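Local structure of SufC protein (Thermus thermophilus, 2D2E) at residues Glu30-Gly36 and Ala196-Tyr202; Tyr202-Asn207 and Ala231-Glu235. The protein binds and hydrolyses ATP as a cytoplasmic ABC-type ATPase, probably serving the Suf machinery that assembles iron-sulfur clusters. All coordinates share one frame. Residue numbers count along the deposited sequence, not the author numbering.

Contact 1 of 2, residues Glu30-Gly36 and Ala196-Tyr202; sequences EVHALMG and ALVITHY
Two neighbouring parallel strands, 31-35 and 196-199, run side by side in extended conformation. Their axes come within 4.5 Å at 28°. Val31 pairs with Ala196, His32 with Leu197, Ala33 with Val198 and Leu34 with Ile199, with CA atoms 4.6 to 4.8 Å apart. Five backbone hydrogen bonds set this register: Ala196 N to Glu30 O (3.1 Å), His32 N to Ala196 O (2.8 Å), Val198 N to His32 O (2.8 Å), Leu34 N to Val198 O (2.8 Å) and Thr200 N to Leu34 O (3.0 Å). On one face, Leu197 (chi1 t, chi2 p) leans across, so that its CD1 fills the hollow between His32 CB and Leu34 CB, 3.9 Å from each. Leu34 CB also meets Ile199 CG1 at 4.1 Å. The other face carries smaller side chains: Val31, Ala33, Ala196 and Val198. Val31 CG1 lies 4.3 Å from both Ala196 CB and Val198 CG2. Beyond the paired residues, Met35 CG packs on Thr200 CG2 at 3.9 Å. His32 NE2 donates to Glu30 OE1 at 2.7 Å. Strand 31-35 leads through Gly36 into the P-loop (Walker A), as in ABC ATPases. Helix 42-50 packs on Leu34 and Ile199, Leu24 of strand 16-27 touches Leu34 and Leu197, and strand 213-218 pairs with the far edge of 31-35.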
loop_
_atom_site.group_PDB
_atom_site.type_symbol
_atom_site.label_atom_id
_atom_site.label_comp_id
_atom_site.label_asym_id
_atom_site.label_seq_id
_atom_site.Cartn_x
_atom_site.Cartn_y
_atom_site.Cartn_z
ATOM N N GLU A 30 -5.930 12.049 -0.309
ATOM C CA GLU A 30 -5.741 11.700 -1.710
ATOM C C GLU A 30 -5.229 10.283 -1.920
ATOM O O GLU A 30 -4.669 9.658 -1.019
ATOM C CB GLU A 30 -4.773 12.692 -2.389
ATOM C CG GLU A 30 -5.367 14.104 -2.483
ATOM C CD GLU A 30 -4.495 15.122 -3.213
ATOM O OE1 GLU A 30 -3.504 14.764 -3.887
ATOM O OE2 GLU A 30 -4.822 16.332 -3.117
ATOM N N VAL A 31 -5.464 9.784 -3.128
ATOM C CA VAL A 31 -5.007 8.456 -3.544
ATOM C C VAL A 31 -4.160 8.684 -4.789
ATOM O O VAL A 31 -4.626 9.203 -5.805
ATOM C CB VAL A 31 -6.173 7.503 -3.893
ATOM C CG1 VAL A 31 -5.617 6.174 -4.419
ATOM C CG2 VAL A 31 -7.024 7.244 -2.661
ATOM N N HIS A 32 -2.882 8.335 -4.682
ATOM C CA HIS A 32 -1.962 8.506 -5.801
ATOM C C HIS A 32 -1.487 7.166 -6.336
ATOM O O HIS A 32 -1.584 6.133 -5.647
ATOM C CB HIS A 32 -0.734 9.283 -5.359
ATOM C CG HIS A 32 -1.009 10.715 -5.051
ATOM N ND1 HIS A 32 -0.005 11.656 -4.984
ATOM C CD2 HIS A 32 -2.162 11.364 -4.758
ATOM C CE1 HIS A 32 -0.531 12.828 -4.661
ATOM N NE2 HIS A 32 -1.836 12.676 -4.517
ATOM N N ALA A 33 -0.969 7.209 -7.561
ATOM C CA ALA A 33 -0.396 6.037 -8.219
ATOM C C ALA A 33 1.110 6.270 -8.448
ATOM O O ALA A 33 1.534 7.407 -8.724
ATOM C CB ALA A 33 -1.097 5.814 -9.592
ATOM N N LEU A 34 1.911 5.198 -8.332
ATOM C CA LEU A 34 3.346 5.251 -8.623
ATOM C C LEU A 34 3.559 4.149 -9.660
ATOM O O LEU A 34 3.417 2.959 -9.359
ATOM C CB LEU A 34 4.214 4.954 -7.391
ATOM C CG LEU A 34 5.725 4.882 -7.705
ATOM C CD1 LEU A 34 6.245 6.163 -8.373
ATOM C CD2 LEU A 34 6.460 4.605 -6.409
ATOM N N MET A 35 3.883 4.572 -10.875
ATOM C CA MET A 35 4.092 3.661 -11.997
ATOM C C MET A 35 5.544 3.686 -12.430
ATOM O O MET A 35 6.337 4.508 -11.969
ATOM C CB MET A 35 3.208 4.091 -13.177
ATOM C CG MET A 35 1.731 4.054 -12.866
ATOM S SD MET A 35 0.747 4.431 -14.328
ATOM C CE MET A 35 1.069 2.994 -15.323
ATOM N N GLY A 36 5.897 2.764 -13.312
ATOM C CA GLY A 36 7.253 2.759 -13.814
ATOM C C GLY A 36 7.632 1.408 -14.376
ATOM O O GLY A 36 6.905 0.427 -14.200
ATOM N N ALA A 196 -3.303 7.220 0.219
ATOM C CA ALA A 196 -2.767 5.961 -0.298
ATOM C C ALA A 196 -1.875 6.157 -1.519
ATOM O O ALA A 196 -2.029 7.123 -2.278
ATOM C CB ALA A 196 -3.912 5.034 -0.679
ATOM N N LEU A 197 -0.943 5.223 -1.694
ATOM C CA LEU A 197 -0.072 5.227 -2.867
ATOM C C LEU A 197 -0.204 3.809 -3.423
ATOM O O LEU A 197 0.140 2.843 -2.743
ATOM C CB LEU A 197 1.387 5.497 -2.460
ATOM C CG LEU A 197 2.395 5.512 -3.630
ATOM C CD1 LEU A 197 2.078 6.655 -4.593
ATOM C CD2 LEU A 197 3.813 5.638 -3.104
ATOM N N VAL A 198 -0.699 3.695 -4.655
ATOM C CA VAL A 198 -0.865 2.401 -5.307
ATOM C C VAL A 198 0.293 2.290 -6.296
ATOM O O VAL A 198 0.440 3.138 -7.206
ATOM C CB VAL A 198 -2.213 2.353 -6.050
ATOM C CG1 VAL A 198 -2.386 1.036 -6.794
ATOM C CG2 VAL A 198 -3.345 2.538 -5.053
ATOM N N ILE A 199 1.135 1.275 -6.091
ATOM C CA ILE A 199 2.301 1.048 -6.946
ATOM C C ILE A 199 1.911 -0.007 -7.965
ATOM O O ILE A 199 1.380 -1.055 -7.611
ATOM C CB ILE A 199 3.509 0.567 -6.083
ATOM C CG1 ILE A 199 3.809 1.647 -5.044
ATOM C CG2 ILE A 199 4.745 0.283 -6.966
ATOM C CD1 ILE A 199 4.854 1.222 -4.007
ATOM N N THR A 200 2.166 0.268 -9.242
ATOM C CA THR A 200 1.761 -0.680 -10.264
ATOM C C THR A 200 2.588 -0.481 -11.533
ATOM O O THR A 200 3.144 0.602 -11.765
ATOM C CB THR A 200 0.247 -0.439 -10.576
ATOM O OG1 THR A 200 -0.231 -1.395 -11.519
ATOM C CG2 THR A 200 0.039 0.948 -11.157
ATOM N N HIS A 201 2.702 -1.540 -12.333
ATOM C CA HIS A 201 3.400 -1.441 -13.610
ATOM C C HIS A 201 2.353 -1.151 -14.682
ATOM O O HIS A 201 2.520 -0.260 -15.516
ATOM C CB HIS A 201 4.111 -2.761 -13.951
ATOM C CG HIS A 201 4.818 -2.714 -15.268
ATOM N ND1 HIS A 201 4.374 -3.390 -16.382
ATOM C CD2 HIS A 201 5.901 -2.000 -15.664
ATOM C CE1 HIS A 201 5.152 -3.100 -17.411
ATOM N NE2 HIS A 201 6.086 -2.259 -17.002
ATOM N N TYR A 202 1.245 -1.886 -14.632
ATOM C CA TYR A 202 0.145 -1.703 -15.590
ATOM C C TYR A 202 -0.825 -0.638 -15.121
ATOM O O TYR A 202 -1.065 -0.473 -13.931
ATOM C CB TYR A 202 -0.670 -2.993 -15.749
ATOM C CG TYR A 202 0.098 -4.103 -16.399
ATOM C CD1 TYR A 202 0.483 -5.230 -15.667
ATOM C CD2 TYR A 202 0.450 -4.033 -17.741
ATOM C CE1 TYR A 202 1.196 -6.264 -16.259
ATOM C CE2 TYR A 202 1.179 -5.070 -18.348
ATOM C CZ TYR A 202 1.541 -6.178 -17.598
ATOM O OH TYR A 202 2.235 -7.210 -18.188
#

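Contact 2 of 2, residues Tyr202-Asn207 and Ala231-Glu235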
loop_
_atom_site.group_PDB
_atom_site.type_symbol
_atom_site.label_atom_id
_atom_site.label_comp_id
_atom_site.label_asym_id
_atom_site.label_seq_id
_atom_site.Cartn_x
_atom_site.Cartn_y
_atom_site.Cartn_z
ATOM N N TYR A 202 1.245 -1.886 -14.632
ATOM C CA TYR A 202 0.145 -1.703 -15.590
ATOM C C TYR A 202 -0.825 -0.638 -15.121
ATOM O O TYR A 202 -1.065 -0.473 -13.931
ATOM C CB TYR A 202 -0.670 -2.993 -15.749
ATOM C CG TYR A 202 0.098 -4.103 -16.399
ATOM C CD1 TYR A 202 0.483 -5.230 -15.667
ATOM C CD2 TYR A 202 0.450 -4.033 -17.741
ATOM C CE1 TYR A 202 1.196 -6.264 -16.259
ATOM C CE2 TYR A 202 1.179 -5.070 -18.348
ATOM C CZ TYR A 202 1.541 -6.178 -17.598
ATOM O OH TYR A 202 2.235 -7.210 -18.188
ATOM N N GLN A 203 -1.418 0.062 -16.073
ATOM C CA GLN A 203 -2.403 1.086 -15.762
ATOM C C GLN A 203 -3.765 0.497 -15.338
ATOM O O GLN A 203 -4.548 1.177 -14.687
ATOM C CB GLN A 203 -2.644 1.950 -17.016
ATOM C CG GLN A 203 -3.675 3.082 -16.848
ATOM C CD GLN A 203 -5.128 2.693 -17.161
ATOM O OE1 GLN A 203 -5.415 1.618 -17.678
ATOM N NE2 GLN A 203 -6.036 3.586 -16.837
ATOM N N ARG A 204 -4.022 -0.761 -15.702
ATOM C CA ARG A 204 -5.321 -1.403 -15.441
ATOM C C ARG A 204 -6.046 -1.073 -14.144
ATOM O O ARG A 204 -7.203 -0.660 -14.170
ATOM C CB ARG A 204 -5.208 -2.929 -15.561
ATOM C CG ARG A 204 -6.571 -3.640 -15.660
ATOM C CD ARG A 204 -7.365 -3.155 -16.884
ATOM N NE ARG A 204 -6.538 -3.184 -18.092
ATOM C CZ ARG A 204 -6.248 -4.280 -18.786
ATOM N NH1 ARG A 204 -6.731 -5.458 -18.411
ATOM N NH2 ARG A 204 -5.441 -4.201 -19.836
ATOM N N ILE A 205 -5.383 -1.256 -13.009
ATOM C CA ILE A 205 -6.055 -0.993 -11.733
ATOM C C ILE A 205 -6.583 0.429 -11.576
ATOM O O ILE A 205 -7.535 0.672 -10.805
ATOM C CB ILE A 205 -5.126 -1.380 -10.542
ATOM C CG1 ILE A 205 -5.940 -1.453 -9.235
ATOM C CG2 ILE A 205 -3.974 -0.373 -10.410
ATOM C CD1 ILE A 205 -5.134 -2.018 -8.053
ATOM N N LEU A 206 -5.986 1.364 -12.308
ATOM C CA LEU A 206 -6.373 2.759 -12.192
ATOM C C LEU A 206 -7.703 3.083 -12.847
ATOM O O LEU A 206 -8.202 4.213 -12.746
ATOM C CB LEU A 206 -5.235 3.655 -12.700
ATOM C CG LEU A 206 -3.931 3.369 -11.951
ATOM C CD1 LEU A 206 -2.808 4.258 -12.497
ATOM C CD2 LEU A 206 -4.104 3.616 -10.456
ATOM N N ASN A 207 -8.274 2.089 -13.516
ATOM C CA ASN A 207 -9.604 2.255 -14.099
ATOM C C ASN A 207 -10.605 1.947 -12.976
ATOM O O ASN A 207 -11.781 2.345 -13.052
ATOM C CB ASN A 207 -9.804 1.288 -15.256
ATOM C CG ASN A 207 -8.948 1.644 -16.450
ATOM O OD1 ASN A 207 -8.983 2.778 -16.929
ATOM N ND2 ASN A 207 -8.170 0.690 -16.928
ATOM N N ALA A 231 -1.368 8.225 -16.837
ATOM C CA ALA A 231 -1.337 6.763 -16.789
ATOM C C ALA A 231 -1.961 6.200 -18.060
ATOM O O ALA A 231 -1.510 5.196 -18.592
ATOM C CB ALA A 231 -2.109 6.252 -15.564
ATOM N N LEU A 232 -3.012 6.851 -18.547
ATOM C CA LEU A 232 -3.676 6.395 -19.759
ATOM C C LEU A 232 -2.752 6.448 -20.967
ATOM O O LEU A 232 -2.671 5.490 -21.751
ATOM C CB LEU A 232 -4.926 7.249 -20.024
ATOM C CG LEU A 232 -6.013 7.067 -18.952
ATOM C CD1 LEU A 232 -7.004 8.232 -18.956
ATOM C CD2 LEU A 232 -6.720 5.752 -19.199
ATOM N N GLU A 233 -2.048 7.561 -21.119
ATOM C CA GLU A 233 -1.158 7.698 -22.261
ATOM C C GLU A 233 -0.005 6.705 -22.160
ATOM O O GLU A 233 0.420 6.144 -23.154
ATOM C CB GLU A 233 -0.647 9.135 -22.388
ATOM C CG GLU A 233 0.026 9.361 -23.749
ATOM C CD GLU A 233 0.141 10.820 -24.145
ATOM O OE1 GLU A 233 0.449 11.072 -25.334
ATOM O OE2 GLU A 233 -0.069 11.705 -23.284
ATOM N N LEU A 234 0.482 6.463 -20.942
ATOM C CA LEU A 234 1.548 5.483 -20.741
ATOM C C LEU A 234 1.068 4.098 -21.147
ATOM O O LEU A 234 1.819 3.321 -21.740
ATOM C CB LEU A 234 1.968 5.418 -19.268
ATOM C CG LEU A 234 3.214 6.175 -18.831
ATOM C CD1 LEU A 234 3.349 6.044 -17.312
ATOM C CD2 LEU A 234 4.446 5.598 -19.523
ATOM N N GLU A 235 -0.179 3.764 -20.825
ATOM C CA GLU A 235 -0.674 2.456 -21.200
ATOM C C GLU A 235 -0.798 2.337 -22.726
ATOM O O GLU A 235 -0.465 1.304 -23.310
ATOM C CB GLU A 235 -2.020 2.186 -20.532
ATOM C CG GLU A 235 -2.417 0.719 -20.534
ATOM C CD GLU A 235 -1.382 -0.207 -19.894
ATOM O OE1 GLU A 235 -0.630 0.183 -18.938
ATOM O OE2 GLU A 235 -1.314 -1.370 -20.330
#
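Residues 202-207 belong to a loop, and 231-235 are a piece of helix 228-237. Residues 205-207 have helical backbone angles. Two overlapping turns are closed by Leu206 N to Gln203 O (2.8 Å) and Asn207 N to Arg204 O (3.0 Å). In the helix, Glu235 N bonds to Ala231 O at 3.0 Å. The nearest CA atoms across the contact are those of Gln203 and Ala231, 5.9 Å apart.

One hydrogen bond joins the segments: Gln203 N donates to Glu235 OE1 at 3.0 Å. Glu235, with chi1 t and chi2 p, bends its carboxylate over the start of segment 202-207. Its OE2 lies at the edge of the Tyr202 ring, 4.1 Å from CD2. Gln203 is the main filler of the gap. Its CG sits 3.8 Å from Ala231 CB and 3.5 Å from Ala231 O.

The contact joins the loop that follows the parallel strand 195-199 to a helix near the C-terminal end of the ATPase fold. Segment 202-207 follows directly on His201, which from its place in the sequence is probably the switch histidine (H-loop) of ABC ATPases.

The small Ala231 side chain leaves room for Leu206, whose CD1 approaches Ala231 CB at 3.7 Å. Farther out, the end of Gln203 reaches across the helix toward Leu232, and its NE2 comes to 3.3 Å from Leu232 CD2. The same NE2 donates to Asn207 OD1 at 3.1 Å. Asn207 ND2 returns a weak bond to Gln203 OE1 at 3.0 Å. Leu206 and Ala231 both also touch Met35 of strand 31-35.

In the fold
From the N terminus, strand 31-35 comes first and leads into the P-loop and helix 42-50. The chain then passes through short strands of the antiparallel sheet, several helices and strand 164-168 before strand 195-199 lies beside 31-35. Contact 1 closes this long loop of 159 residues. Contact 2 opens at Tyr202, the last residue of contact 1, which the two share. It closes a much shorter loop, which holds strands 213-218 and 221-226. The two contacts are therefore in series, neither nested nor crossed. They also touch: Met35 SD lies 3.6 Å from Ala231 CB, and Ala33 CB lies 3.7 Å from Leu206 CD1. The central sheet is thus tied to helix 228-237.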